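Local coordinates for protein RNA methyltransferase, TrmH family (Porphyromonas gingivalis, PDB 2I6D) that probably binds RNA and transfers a methyl group to it, as a member of the knotted, class IV (SPOUT) methyltransferase superfamily that uses S-adenosylmethionine, at residues Thr165-Arg173 with Pro214-Asp222; Tyr43-Met54 with Pro86-Pro94. All blocks are in the same frame, centred on the assembly; numbering follows the deposited sequence. Where two conformers were deposited one is given.

Contact 1: residues Thr165-Arg173 with Pro214-Asp222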
loop_
_atom_site.group_PDB
_atom_site.type_symbol
_atom_site.label_atom_id
_atom_site.label_comp_id
_atom_site.label_asym_id
_atom_site.label_seq_id
_atom_site.Cartn_x
_atom_site.Cartn_y
_atom_site.Cartn_z
ATOM N N THR A 165 1.301 8.247 14.651
ATOM C CA THR A 165 2.342 7.200 14.573
ATOM C C THR A 165 3.009 6.942 15.919
ATOM O O THR A 165 3.132 5.800 16.359
ATOM C CB THR A 165 3.443 7.593 13.552
ATOM O OG1 THR A 165 2.838 7.820 12.270
ATOM C CG2 THR A 165 4.510 6.511 13.439
ATOM N N VAL A 166 3.439 8.020 16.564
ATOM C CA VAL A 166 4.160 7.926 17.812
ATOM C C VAL A 166 3.297 7.295 18.885
ATOM O O VAL A 166 3.747 6.363 19.537
ATOM C CB VAL A 166 4.720 9.302 18.272
ATOM C CG1 VAL A 166 5.223 9.224 19.717
ATOM C CG2 VAL A 166 5.859 9.731 17.341
ATOM N N ASP A 167 2.057 7.765 19.020
ATOM C CA ASP A 167 1.094 7.241 20.003
ATOM C C ASP A 167 0.861 5.740 19.782
ATOM O O ASP A 167 0.802 4.968 20.742
ATOM C CB ASP A 167 -0.261 7.920 19.831
ATOM C CG ASP A 167 -0.493 9.034 20.786
ATOM O OD1 ASP A 167 -1.679 9.178 21.182
ATOM O OD2 ASP A 167 0.475 9.765 21.143
ATOM N N THR A 168 0.689 5.355 18.518
ATOM C CA THR A 168 0.505 3.972 18.136
ATOM C C THR A 168 1.724 3.124 18.467
ATOM O O THR A 168 1.596 2.042 19.059
ATOM C CB THR A 168 0.214 3.864 16.634
ATOM O OG1 THR A 168 -1.060 4.458 16.393
ATOM C CG2 THR A 168 0.170 2.401 16.173
ATOM N N LEU A 169 2.917 3.592 18.084
ATOM C CA LEU A 169 4.125 2.870 18.436
ATOM C C LEU A 169 4.292 2.739 19.950
ATOM O O LEU A 169 4.619 1.664 20.450
ATOM C CB LEU A 169 5.361 3.549 17.847
ATOM C CG LEU A 169 5.635 3.317 16.378
ATOM C CD1 LEU A 169 6.963 4.016 16.021
ATOM C CD2 LEU A 169 5.668 1.817 16.016
ATOM N N ALA A 170 4.079 3.824 20.669
ATOM C CA ALA A 170 4.220 3.815 22.123
ATOM C C ALA A 170 3.265 2.787 22.716
ATOM O O ALA A 170 3.640 2.003 23.579
ATOM C CB ALA A 170 3.962 5.169 22.689
ATOM N N TYR A 171 2.048 2.755 22.195
ATOM C CA TYR A 171 1.015 1.869 22.711
ATOM C C TYR A 171 1.388 0.383 22.507
ATOM O O TYR A 171 1.351 -0.420 23.456
ATOM C CB TYR A 171 -0.316 2.211 22.046
ATOM C CG TYR A 171 -1.447 1.270 22.357
ATOM C CD1 TYR A 171 -2.011 1.226 23.644
ATOM C CD2 TYR A 171 -1.973 0.446 21.373
ATOM C CE1 TYR A 171 -3.056 0.374 23.933
ATOM C CE2 TYR A 171 -3.037 -0.416 21.656
ATOM C CZ TYR A 171 -3.559 -0.444 22.926
ATOM O OH TYR A 171 -4.603 -1.295 23.189
ATOM N N PHE A 172 1.731 0.023 21.278
ATOM C CA PHE A 172 2.117 -1.367 20.979
ATOM C C PHE A 172 3.409 -1.760 21.667
ATOM O O PHE A 172 3.530 -2.886 22.184
ATOM C CB PHE A 172 2.154 -1.621 19.480
ATOM C CG PHE A 172 0.800 -1.771 18.895
ATOM C CD1 PHE A 172 0.021 -2.877 19.217
ATOM C CD2 PHE A 172 0.257 -0.785 18.099
ATOM C CE1 PHE A 172 -1.272 -3.024 18.678
ATOM C CE2 PHE A 172 -1.026 -0.920 17.555
ATOM C CZ PHE A 172 -1.788 -2.038 17.840
ATOM N N ARG A 173 4.336 -0.803 21.752
ATOM C CA ARG A 173 5.601 -1.015 22.456
ATOM C C ARG A 173 5.378 -1.343 23.945
ATOM O O ARG A 173 6.011 -2.251 24.508
ATOM C CB ARG A 173 6.543 0.202 22.296
ATOM C CG ARG A 173 7.882 0.026 23.003
ATOM C CD ARG A 173 8.763 1.286 23.042
ATOM N NE ARG A 173 8.052 2.508 23.428
ATOM C CZ ARG A 173 7.812 2.907 24.673
ATOM N NH1 ARG A 173 8.218 2.187 25.718
ATOM N NH2 ARG A 173 7.151 4.045 24.883
ATOM N N PRO A 214 13.215 11.816 14.434
ATOM C CA PRO A 214 13.660 11.662 15.817
ATOM C C PRO A 214 12.550 11.191 16.784
ATOM O O PRO A 214 12.821 10.329 17.641
ATOM C CB PRO A 214 14.159 13.069 16.174
ATOM C CG PRO A 214 14.616 13.608 14.885
ATOM C CD PRO A 214 13.572 13.149 13.909
ATOM N N GLU A 215 11.324 11.703 16.629
ATOM C CA GLU A 215 10.243 11.366 17.576
ATOM C C GLU A 215 9.817 9.914 17.424
ATOM O O GLU A 215 9.467 9.259 18.413
ATOM C CB GLU A 215 9.013 12.293 17.459
ATOM C CG GLU A 215 8.115 12.285 18.740
ATOM C CD GLU A 215 6.776 13.017 18.602
ATOM O OE1 GLU A 215 6.083 13.189 19.632
ATOM O OE2 GLU A 215 6.396 13.397 17.481
ATOM N N VAL A 216 9.830 9.416 16.196
ATOM C CA VAL A 216 9.552 8.009 15.930
ATOM C C VAL A 216 10.719 7.115 16.384
ATOM O O VAL A 216 10.501 6.042 16.974
ATOM C CB VAL A 216 9.211 7.781 14.423
ATOM C CG1 VAL A 216 9.049 6.267 14.079
ATOM C CG2 VAL A 216 7.897 8.498 14.080
ATOM N N ALA A 217 11.949 7.558 16.116
ATOM C CA ALA A 217 13.138 6.813 16.520
ATOM C C ALA A 217 13.147 6.599 18.046
ATOM O O ALA A 217 13.588 5.548 18.520
ATOM C CB ALA A 217 14.419 7.522 16.052
ATOM N N ALA A 218 12.636 7.570 18.802
ATOM C CA ALA A 218 12.556 7.423 20.253
ATOM C C ALA A 218 11.675 6.252 20.715
ATOM O O ALA A 218 11.839 5.762 21.824
ATOM C CB ALA A 218 12.114 8.738 20.930
ATOM N N GLU A 219 10.769 5.781 19.868
ATOM C CA GLU A 219 9.896 4.671 20.222
ATOM C C GLU A 219 10.427 3.302 19.788
ATOM O O GLU A 219 9.770 2.281 20.029
ATOM C CB GLU A 219 8.513 4.878 19.596
ATOM C CG GLU A 219 7.788 6.121 20.090
ATOM C CD GLU A 219 7.514 6.120 21.602
ATOM O OE1 GLU A 219 7.423 5.043 22.240
ATOM O OE2 GLU A 219 7.393 7.218 22.153
ATOM N N ILE A 220 11.568 3.292 19.107
ATOM C CA ILE A 220 12.147 2.072 18.554
ATOM C C ILE A 220 12.864 1.293 19.642
ATOM O O ILE A 220 13.647 1.880 20.407
ATOM C CB ILE A 220 13.213 2.410 17.493
ATOM C CG1 ILE A 220 12.655 3.325 16.385
ATOM C CG2 ILE A 220 13.880 1.168 16.985
ATOM C CD1 ILE A 220 11.628 2.761 15.476
ATOM N N THR A 221 12.605 -0.012 19.733
ATOM C CA THR A 221 13.270 -0.819 20.774
ATOM C C THR A 221 14.571 -1.440 20.285
ATOM O O THR A 221 15.477 -1.666 21.066
ATOM C CB THR A 221 12.360 -1.919 21.378
ATOM O OG1 THR A 221 11.917 -2.822 20.349
ATOM C CG2 THR A 221 11.184 -1.301 22.066
ATOM N N ASP A 222 14.667 -1.668 18.987
ATOM C CA ASP A 222 15.764 -2.439 18.398
ATOM C C ASP A 222 16.156 -1.820 17.053
ATOM O O ASP A 222 15.419 -1.931 16.063
ATOM C CB ASP A 222 15.312 -3.886 18.184
ATOM C CG ASP A 222 14.976 -4.601 19.490
ATOM O OD1 ASP A 222 15.888 -5.251 20.032
ATOM O OD2 ASP A 222 13.837 -4.493 20.000
#
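R173 and E219 make the polar half of this contact. Two nitrogens on one side of the guanidinium, NE and NH2, converge on a single carboxylate oxygen: R173 NE lies 2.9 Å from E219 OE1 and R173 NH2 2.8 Å from the same E219 OE1. NE meets that oxygen nearly along its C-O direction, while NH2 takes its syn lone pair. Because both donors share one acceptor, neither bond is straight, with N-H...O angles near 140°. The oxygen stays close to the guanidinium plane, and the carboxylate is turned 30° from it. A bend at chi3 (46°) in R173 and another at chi2 in E219 bring the two ends together. The same OE1 rests against the helix, 3.5 Å from A170 CB. E219 O is buried here with no hydrogen-bond partner in the model, while R173 CD packs beside it.

The apolar half runs along the helix face made by T165, V166 and L169. L169 CD1 meets V216 CG1 at 3.6 Å, the two side chains crossing at about a right angle, and L169 CB lies against E219 CB. V166 divides its branches: CG1 reaches the E219 side chain, whereas CG2 touches V216 CG2 at 4.0 Å and, in the modelled conformer of E215, also packs on that side chain. At the far end T221 CG2 sits 3.7 Å from R173 CD.

Helix 165-174 thus packs against the short helix 214-217 and the type I turn A217-I220 that leads into strand 222-225. Beneath them lies the parallel sheet of the SpoU methylase region: L169 touches V179 and I202, V216 reaches V204 and D109, and T165 rests on L107.

Contact 2: residues Tyr43-Met54 with Pro86-Pro94; sequences YRCRMLVGTAAM and PLMAVFDLP
Two neighbouring antiparallel strands, 45-51 and 87-92, pair in the middle of the four-stranded sheet of the N-terminal domain, with a classic beta bulge near one end. At the bulge R46 and M47 both face V90: R46 N donates to V90 O at 2.8 Å, whereas M47 N reaches the same oxygen only weakly, at 3.4 Å. V90 N returns a bond to M47 O. Farther along, V49 and M88 form a hydrogen-bonded pair, both bonds 2.9 Å from N to O, and T51 N, at the N-cap of helix 52-56, donates to P86 O. Beyond the bulge, D92 N binds R44 O in the carbonyl plane.

One face carries C45, L48, L87, A89 and F91. L48 CD1 nestles against A89 CB at 3.7 Å and also meets L87 CD1. Y43 CB presses 3.4 Å from F91 CD1; the two rings are oblique, their planes at 54°. C45 SG stands oblique to the F91 ring, 5.0 Å from its centroid, while C45 CB touches F91 CE1. P94 CG comes to the edge of the Y43 ring, whose hydroxyl bonds to L154 O. On the other face M47 CB meets V90 CB, and V90 continues onto F12 and L13 of helix 7-15.

D92 lies alongside R44, the carboxylate against its aliphatic part, R44 CB to D92 OD2 being 3.6 Å. The guanidinium groups form their salt bridges with acids outside the pair, R44 with D63 and, in the modelled conformer, R46 with E25. A water joins R44 N to D92 O.

Strands 27-31 and 65-69 flank this pair, completing the mixed sheet of an MRM3-like, probably substrate-binding domain of the kind that accompanies SpoU methylases.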
loop_
_atom_site.group_PDB
_atom_site.type_symbol
_atom_site.label_atom_id
_atom_site.label_comp_id
_atom_site.label_asym_id
_atom_site.label_seq_id
_atom_site.Cartn_x
_atom_site.Cartn_y
_atom_site.Cartn_z
ATOM N N TYR A 43 -13.001 -5.854 -1.742
ATOM C CA TYR A 43 -13.426 -4.460 -1.653
ATOM C C TYR A 43 -14.844 -4.389 -2.123
ATOM O O TYR A 43 -15.272 -5.225 -2.910
ATOM C CB TYR A 43 -12.546 -3.535 -2.524
ATOM C CG TYR A 43 -11.181 -3.392 -1.940
ATOM C CD1 TYR A 43 -10.887 -2.345 -1.055
ATOM C CD2 TYR A 43 -10.196 -4.344 -2.216
ATOM C CE1 TYR A 43 -9.639 -2.240 -0.488
ATOM C CE2 TYR A 43 -8.950 -4.273 -1.627
ATOM C CZ TYR A 43 -8.670 -3.208 -0.777
ATOM O OH TYR A 43 -7.423 -3.126 -0.207
ATOM N N ARG A 44 -15.562 -3.392 -1.622
ATOM C CA ARG A 44 -16.965 -3.225 -1.938
ATOM C C ARG A 44 -17.057 -2.416 -3.215
ATOM O O ARG A 44 -16.737 -1.235 -3.221
ATOM C CB ARG A 44 -17.647 -2.469 -0.809
ATOM C CG ARG A 44 -19.077 -2.874 -0.543
ATOM C CD ARG A 44 -19.978 -2.491 -1.674
ATOM N NE ARG A 44 -21.383 -2.722 -1.337
ATOM C CZ ARG A 44 -22.401 -2.482 -2.161
ATOM N NH1 ARG A 44 -23.660 -2.717 -1.751
ATOM N NH2 ARG A 44 -22.170 -1.997 -3.388
ATOM N N CYS A 45 -17.526 -3.044 -4.283
ATOM C CA CYS A 45 -17.630 -2.359 -5.569
ATOM C C CYS A 45 -18.949 -1.559 -5.691
ATOM O O CYS A 45 -20.035 -2.105 -5.497
ATOM C CB CYS A 45 -17.462 -3.359 -6.712
ATOM S SG CYS A 45 -17.545 -2.546 -8.328
ATOM N N ARG A 46 -18.813 -0.269 -5.996
ATOM C CA ARG A 46 -19.893 0.711 -6.138
ATOM C C ARG A 46 -20.318 0.841 -7.611
ATOM O O ARG A 46 -21.482 1.064 -7.940
ATOM C CB ARG A 46 -19.309 2.049 -5.647
ATOM C CG ARG A 46 -20.243 3.240 -5.469
ATOM C CD ARG A 46 -19.506 4.318 -4.657
ATOM N NE ARG A 46 -20.059 5.655 -4.826
ATOM C CZ ARG A 46 -19.724 6.712 -4.088
ATOM N NH1 ARG A 46 -20.293 7.891 -4.313
ATOM N NH2 ARG A 46 -18.832 6.593 -3.116
HETATM N N MSE A 47 -19.318 0.765 -8.490
HETATM C CA MSE A 47 -19.514 1.015 -9.907
HETATM C C MSE A 47 -18.475 0.233 -10.710
HETATM O O MSE A 47 -17.324 0.112 -10.291
HETATM C CB MSE A 47 -19.391 2.512 -10.180
HETATM C CG MSE A 47 -19.296 2.881 -11.639
HETATM SE SE MSE A 47 -19.557 4.828 -11.913
HETATM C CE MSE A 47 -21.477 4.805 -12.202
ATOM N N LEU A 48 -18.901 -0.303 -11.851
ATOM C CA LEU A 48 -18.018 -1.066 -12.735
ATOM C C LEU A 48 -18.375 -0.684 -14.163
ATOM O O LEU A 48 -19.509 -0.842 -14.591
ATOM C CB LEU A 48 -18.183 -2.564 -12.502
ATOM C CG LEU A 48 -17.224 -3.470 -13.266
ATOM C CD1 LEU A 48 -15.762 -3.223 -12.832
ATOM C CD2 LEU A 48 -17.611 -4.933 -13.051
ATOM N N VAL A 49 -17.401 -0.161 -14.890
ATOM C CA VAL A 49 -17.637 0.414 -16.221
ATOM C C VAL A 49 -16.640 -0.269 -17.152
ATOM O O VAL A 49 -15.439 -0.317 -16.854
ATOM C CB VAL A 49 -17.367 1.911 -16.159
ATOM C CG1 VAL A 49 -17.291 2.517 -17.512
ATOM C CG2 VAL A 49 -18.476 2.597 -15.352
ATOM N N GLY A 50 -17.124 -0.850 -18.236
ATOM C CA GLY A 50 -16.205 -1.509 -19.139
ATOM C C GLY A 50 -16.878 -1.925 -20.423
ATOM O O GLY A 50 -18.089 -1.816 -20.560
ATOM N N THR A 51 -16.082 -2.423 -21.361
ATOM C CA THR A 51 -16.625 -3.001 -22.574
ATOM C C THR A 51 -17.180 -4.373 -22.235
ATOM O O THR A 51 -16.755 -4.991 -21.252
ATOM C CB THR A 51 -15.544 -3.161 -23.645
ATOM O OG1 THR A 51 -14.463 -3.947 -23.109
ATOM C CG2 THR A 51 -15.026 -1.806 -24.101
ATOM N N ALA A 52 -18.121 -4.850 -23.055
ATOM C CA ALA A 52 -18.730 -6.172 -22.873
ATOM C C ALA A 52 -17.696 -7.274 -22.647
ATOM O O ALA A 52 -17.878 -8.126 -21.763
ATOM C CB ALA A 52 -19.639 -6.520 -24.075
ATOM N N ALA A 53 -16.611 -7.259 -23.428
ATOM C CA ALA A 53 -15.583 -8.314 -23.338
ATOM C C ALA A 53 -14.888 -8.292 -21.971
ATOM O O ALA A 53 -14.521 -9.340 -21.436
ATOM C CB ALA A 53 -14.567 -8.194 -24.477
HETATM N N MSE A 54 -14.735 -7.099 -21.409
HETATM C CA MSE A 54 -14.164 -6.956 -20.067
HETATM C C MSE A 54 -15.142 -7.370 -18.978
HETATM O O MSE A 54 -14.765 -8.069 -18.036
HETATM C CB MSE A 54 -13.653 -5.532 -19.837
HETATM C CG MSE A 54 -12.503 -5.140 -20.769
HETATM SE SE MSE A 54 -10.914 -6.236 -20.438
HETATM C CE MSE A 54 -11.122 -7.564 -21.882
ATOM N N PRO A 86 -9.825 -0.976 -20.923
ATOM C CA PRO A 86 -11.277 -0.757 -20.966
ATOM C C PRO A 86 -12.116 -1.323 -19.812
ATOM O O PRO A 86 -13.148 -1.947 -20.048
ATOM C CB PRO A 86 -11.690 -1.391 -22.312
ATOM C CG PRO A 86 -10.628 -2.349 -22.628
ATOM C CD PRO A 86 -9.394 -2.053 -21.835
ATOM N N LEU A 87 -11.670 -1.101 -18.572
ATOM C CA LEU A 87 -12.401 -1.518 -17.398
ATOM C C LEU A 87 -11.953 -0.621 -16.236
ATOM O O LEU A 87 -10.762 -0.470 -15.990
ATOM C CB LEU A 87 -12.099 -3.005 -17.085
ATOM C CG LEU A 87 -12.906 -3.670 -15.976
ATOM C CD1 LEU A 87 -14.375 -3.789 -16.383
ATOM C CD2 LEU A 87 -12.266 -5.054 -15.636
HETATM N N MSE A 88 -12.915 -0.012 -15.557
HETATM C CA MSE A 88 -12.613 0.839 -14.427
HETATM C C MSE A 88 -13.651 0.525 -13.365
HETATM O O MSE A 88 -14.858 0.533 -13.647
HETATM C CB MSE A 88 -12.668 2.319 -14.849
HETATM C CG MSE A 88 -12.179 3.299 -13.777
HETATM SE SE MSE A 88 -11.933 5.105 -14.588
HETATM C CE MSE A 88 -11.230 6.035 -12.988
ATOM N N ALA A 89 -13.182 0.208 -12.157
ATOM C CA ALA A 89 -14.059 -0.097 -11.017
ATOM C C ALA A 89 -13.966 1.022 -10.002
ATOM O O ALA A 89 -12.920 1.637 -9.849
ATOM C CB ALA A 89 -13.634 -1.458 -10.365
ATOM N N VAL A 90 -15.055 1.274 -9.279
ATOM C CA VAL A 90 -14.996 2.164 -8.149
ATOM C C VAL A 90 -15.308 1.304 -6.924
ATOM O O VAL A 90 -16.342 0.620 -6.894
ATOM C CB VAL A 90 -15.992 3.334 -8.258
ATOM C CG1 VAL A 90 -15.939 4.166 -6.958
ATOM C CG2 VAL A 90 -15.652 4.242 -9.472
ATOM N N PHE A 91 -14.409 1.330 -5.944
ATOM C CA PHE A 91 -14.578 0.591 -4.694
ATOM C C PHE A 91 -14.705 1.552 -3.549
ATOM O O PHE A 91 -14.162 2.666 -3.603
ATOM C CB PHE A 91 -13.350 -0.273 -4.407
ATOM C CG PHE A 91 -13.148 -1.394 -5.386
ATOM C CD1 PHE A 91 -13.995 -2.508 -5.393
ATOM C CD2 PHE A 91 -12.075 -1.362 -6.267
ATOM C CE1 PHE A 91 -13.794 -3.561 -6.308
ATOM C CE2 PHE A 91 -11.847 -2.427 -7.163
ATOM C CZ PHE A 91 -12.718 -3.520 -7.179
ATOM N N ASP A 92 -15.390 1.112 -2.487
ATOM C CA ASP A 92 -15.390 1.824 -1.235
ATOM C C ASP A 92 -14.000 1.831 -0.618
ATOM O O ASP A 92 -13.315 0.795 -0.552
ATOM C CB ASP A 92 -16.327 1.137 -0.238
ATOM C CG ASP A 92 -17.794 1.413 -0.507
ATOM O OD1 ASP A 92 -18.126 2.195 -1.431
ATOM O OD2 ASP A 92 -18.608 0.840 0.241
ATOM N N LEU A 93 -13.601 3.000 -0.138
ATOM C CA LEU A 93 -12.430 3.131 0.698
ATOM C C LEU A 93 -12.725 2.354 1.990
ATOM O O LEU A 93 -13.784 2.547 2.591
ATOM C CB LEU A 93 -12.231 4.620 0.978
ATOM C CG LEU A 93 -10.866 5.266 1.134
ATOM C CD1 LEU A 93 -9.952 4.912 -0.006
ATOM C CD2 LEU A 93 -11.050 6.776 1.203
ATOM N N PRO A 94 -11.823 1.440 2.398
ATOM C CA PRO A 94 -12.030 0.643 3.598
ATOM C C PRO A 94 -12.297 1.546 4.784
ATOM O O PRO A 94 -11.698 2.617 4.891
ATOM C CB PRO A 94 -10.693 -0.076 3.794
ATOM C CG PRO A 94 -10.074 -0.096 2.496
ATOM C CD PRO A 94 -10.562 1.099 1.725
HETATM O O HOH W 1 -14.223 -1.626 0.221
HETATM O O HOH W 2 -18.310 4.791 -1.531
#

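From the N terminus, the chain passes helices 7-15 and 19-25 and edge strand 27-31 before reaching 43-54. The return of 86-94 closes contact 2 across 31 intervening residues, among them edge strand 65-69, and joins the two inner strands of the N-terminal sheet. The chain then enters the parallel sheet at strand 104-109. Contact 1 opens at 165-173 and closes at 214-222, spanning 40 residues that include strands 179-182 and 201-206, and ties helix 165-174 to the short helix and turn before strand 222-225. The loops follow in series, neither nesting nor crossing. Their centres lie about 38 Å apart: contact 2 in the N-terminal sheet, contact 1 in the SpoU methylase region.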